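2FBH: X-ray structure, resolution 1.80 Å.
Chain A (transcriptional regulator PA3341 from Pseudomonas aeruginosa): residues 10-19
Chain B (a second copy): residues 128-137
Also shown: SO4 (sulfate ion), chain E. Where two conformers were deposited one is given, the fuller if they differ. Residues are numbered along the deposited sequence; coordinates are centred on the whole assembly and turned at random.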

# COMPACT_ATOMS: atom_id res chain seq x y z
N TYR A 10 12.71 -10.76 0.90
CA TYR A 10 11.59 -10.16 1.62
C TYR A 10 10.63 -9.84 0.47
O TYR A 10 10.50 -8.71 -0.04
N PHE A 11 9.98 -10.93 0.06
CA PHE A 11 9.05 -10.89 -1.02
C PHE A 11 7.93 -9.89 -0.73
O PHE A 11 7.49 -9.17 -1.65
N GLY A 12 7.42 -9.87 0.52
CA GLY A 12 6.30 -8.99 0.81
C GLY A 12 6.73 -7.51 0.67
O GLY A 12 5.95 -6.67 0.23
N THR A 13 7.98 -7.24 1.05
CA THR A 13 8.49 -5.89 0.96
C THR A 13 8.64 -5.46 -0.48
O THR A 13 8.30 -4.33 -0.80
N LEU A 14 9.08 -6.37 -1.36
CA LEU A 14 9.23 -6.01 -2.80
C LEU A 14 7.82 -5.69 -3.37
O LEU A 14 7.60 -4.68 -4.07
N LEU A 15 6.81 -6.48 -2.98
CA LEU A 15 5.47 -6.23 -3.47
C LEU A 15 4.96 -4.87 -2.98
O LEU A 15 4.41 -4.09 -3.74
N ALA A 16 5.21 -4.58 -1.69
CA ALA A 16 4.68 -3.30 -1.15
C ALA A 16 5.36 -2.12 -1.78
O ALA A 16 4.72 -1.04 -2.04
N GLN A 17 6.67 -2.23 -1.97
CA GLN A 17 7.44 -1.14 -2.59
C GLN A 17 7.02 -0.85 -4.04
O GLN A 17 6.96 0.33 -4.44
N THR A 18 6.76 -1.92 -4.80
CA THR A 18 6.37 -1.80 -6.19
C THR A 18 4.98 -1.16 -6.25
O THR A 18 4.75 -0.25 -7.03
N SER A 19 4.07 -1.64 -5.40
CA SER A 19 2.72 -1.07 -5.28
C SER A 19 2.80 0.42 -4.88
O SER A 19 2.12 1.22 -5.50
N GLU B 128 8.19 -20.02 -9.97
CA GLU B 128 7.19 -18.99 -10.23
C GLU B 128 7.31 -17.77 -9.30
O GLU B 128 7.13 -16.66 -9.79
N GLN B 129 7.66 -18.00 -8.03
CA GLN B 129 8.00 -16.93 -7.12
C GLN B 129 9.13 -16.07 -7.76
O GLN B 129 9.08 -14.86 -7.70
N ALA B 130 10.18 -16.75 -8.20
CA ALA B 130 11.32 -16.03 -8.78
C ALA B 130 10.94 -15.20 -9.99
O ALA B 130 11.43 -14.03 -10.16
N LEU B 131 10.09 -15.77 -10.85
CA LEU B 131 9.62 -15.08 -12.02
C LEU B 131 8.79 -13.87 -11.58
O LEU B 131 8.95 -12.77 -12.13
N CYS B 132 7.90 -14.08 -10.61
CA CYS B 132 7.03 -12.98 -10.09
C CYS B 132 7.94 -11.83 -9.60
O CYS B 132 7.72 -10.70 -9.91
N GLN B 133 8.98 -12.15 -8.84
CA GLN B 133 9.91 -11.14 -8.37
C GLN B 133 10.60 -10.41 -9.48
O GLN B 133 10.71 -9.18 -9.39
N GLN B 134 11.00 -11.11 -10.55
CA GLN B 134 11.66 -10.41 -11.69
C GLN B 134 10.66 -9.44 -12.37
O GLN B 134 11.04 -8.33 -12.75
N VAL B 135 9.41 -9.83 -12.54
CA VAL B 135 8.39 -8.89 -13.09
C VAL B 135 8.27 -7.66 -12.21
O VAL B 135 8.33 -6.54 -12.69
N LEU B 136 8.06 -7.87 -10.89
CA LEU B 136 7.98 -6.72 -9.96
C LEU B 136 9.24 -5.83 -9.99
O LEU B 136 9.11 -4.60 -9.96
N LEU B 137 10.43 -6.43 -10.07
CA LEU B 137 11.68 -5.63 -10.12
C LEU B 137 11.72 -4.75 -11.37
O LEU B 137 12.20 -3.61 -11.25

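Helices that pack at a shallow angle meet through side chains spaced one turn apart, and this pair from two copies of the PA3341 regulator, crossing at 29° with axes 10.0 Å apart, illustrates the rule. Phe A11, Leu A14 and Thr A18 point toward chain B, while Cys B132 and Leu B136 point back. Phe A11 adopts t (chi1 -173°), which carries its ring across the gap: CZ lies 3.7 Å from Cys B132 SG, itself t, and CD1 lies 3.2 Å from Gln B129 NE2. Gln B129 leaves its helix sideways, but an extended t,t chain brings its amide to the ring. Gln B133, m,t, likewise starts sideways and ends beside Phe A11.

One turn on, Leu A14 (t,p) spreads its methyls over the partner helix, CD2 3.8 Å from Leu B136 CB and CD1 3.7 Å from Leu B137 CD2. Leu B137 points away, yet its m,t chain returns to make this contact. Leu B136, also m,t, reaches Leu A15, CD1 to CD1 at 4.4 Å. Thr A18, in m, turns OG1 back to donate to Leu A14 O (2.8 Å), within its own helix.

No hydrogen bond crosses the stretches. A sulfate accepts from Gly A12 N at O1 (2.9 Å) and from Thr A13 OG1 at O3 (2.8 Å), in the first turn of the chain A helix.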

# COMPACT_ATOMS: atom_id res chain seq x y z
CB TYR A 10 12.04 -8.96 2.35
CG TYR A 10 13.08 -9.32 3.39
CD1 TYR A 10 14.30 -8.68 3.42
CD2 TYR A 10 12.78 -10.29 4.38
CE1 TYR A 10 15.24 -8.97 4.44
CE2 TYR A 10 13.71 -10.61 5.40
CZ TYR A 10 14.92 -9.94 5.42
OH TYR A 10 15.83 -10.23 6.43
CB PHE A 11 8.43 -12.29 -1.09
CG PHE A 11 7.54 -12.49 -2.28
CD1 PHE A 11 7.95 -13.28 -3.34
CD2 PHE A 11 6.28 -11.96 -2.33
CE1 PHE A 11 7.11 -13.49 -4.42
CE2 PHE A 11 5.46 -12.14 -3.43
CZ PHE A 11 5.89 -12.89 -4.47
CB THR A 13 9.84 -5.72 1.68
OG1 THR A 13 9.60 -5.88 3.08
CG2 THR A 13 10.31 -4.32 1.45
CB LEU A 14 9.86 -7.15 -3.58
CG LEU A 14 9.86 -6.89 -5.12
CD1 LEU A 14 10.72 -5.70 -5.56
CD2 LEU A 14 10.29 -8.24 -5.77
CB LEU A 15 4.54 -7.38 -2.98
CG LEU A 15 3.07 -7.24 -3.13
CD1 LEU A 15 2.83 -7.11 -4.62
CD2 LEU A 15 2.45 -8.57 -2.64
CB ALA A 16 4.92 -3.31 0.32
CB GLN A 17 8.91 -1.46 -2.51
CG GLN A 17 9.46 -1.33 -1.05
CD GLN A 17 11.00 -1.55 -1.01
OE1 GLN A 17 11.64 -1.81 -2.04
NE2 GLN A 17 11.60 -1.37 0.21
CB THR A 18 6.33 -3.19 -6.87
OG1 THR A 18 7.62 -3.83 -6.75
CG2 THR A 18 6.04 -2.99 -8.36
CB SER A 19 1.85 -1.87 -4.35
OG SER A 19 0.48 -1.37 -4.56
CB GLU B 128 5.77 -19.57 -10.25
CG GLU B 128 5.64 -20.55 -11.40
CD GLU B 128 4.26 -21.15 -11.53
OE1 GLU B 128 3.39 -20.87 -10.67
OE2 GLU B 128 4.05 -21.83 -12.59
CB GLN B 129 8.45 -17.47 -5.78
CG GLN B 129 8.68 -16.31 -4.81
CD GLN B 129 9.12 -16.79 -3.45
OE1 GLN B 129 8.81 -17.95 -3.04
NE2 GLN B 129 9.78 -15.87 -2.69
CB ALA B 130 12.38 -17.08 -9.11
CB LEU B 131 8.77 -16.02 -12.89
CG LEU B 131 8.32 -15.40 -14.22
CD1 LEU B 131 9.47 -14.57 -14.96
CD2 LEU B 131 7.65 -16.44 -15.08
CB CYS B 132 6.20 -13.53 -8.91
SG CYS B 132 5.27 -12.25 -8.04
CB GLN B 133 10.93 -11.77 -7.46
CG GLN B 133 10.27 -12.21 -6.15
CD GLN B 133 11.27 -13.19 -5.41
OE1 GLN B 133 12.18 -13.76 -6.02
NE2 GLN B 133 11.07 -13.39 -4.14
CB GLN B 134 12.13 -11.39 -12.79
CG GLN B 134 13.40 -12.09 -12.54
CD GLN B 134 14.47 -11.16 -12.12
OE1 GLN B 134 14.84 -10.19 -12.82
NE2 GLN B 134 15.00 -11.44 -11.02
CB VAL B 135 7.01 -9.57 -13.28
CG1 VAL B 135 5.97 -8.51 -13.73
CG2 VAL B 135 7.20 -10.65 -14.43
CB LEU B 136 7.82 -7.23 -8.51
CG LEU B 136 6.45 -7.92 -8.33
CD1 LEU B 136 6.36 -8.51 -6.90
CD2 LEU B 136 5.19 -7.17 -8.68
CB LEU B 137 12.88 -6.56 -10.04
CG LEU B 137 13.09 -7.13 -8.62
CD1 LEU B 137 14.12 -8.25 -8.85
CD2 LEU B 137 13.68 -6.02 -7.78
S SO4 E . 8.09 -9.67 4.10
O1 SO4 E . 8.34 -10.70 3.13
O2 SO4 E . 6.69 -9.24 4.15
O3 SO4 E . 8.88 -8.54 3.63
O4 SO4 E . 8.55 -10.16 5.44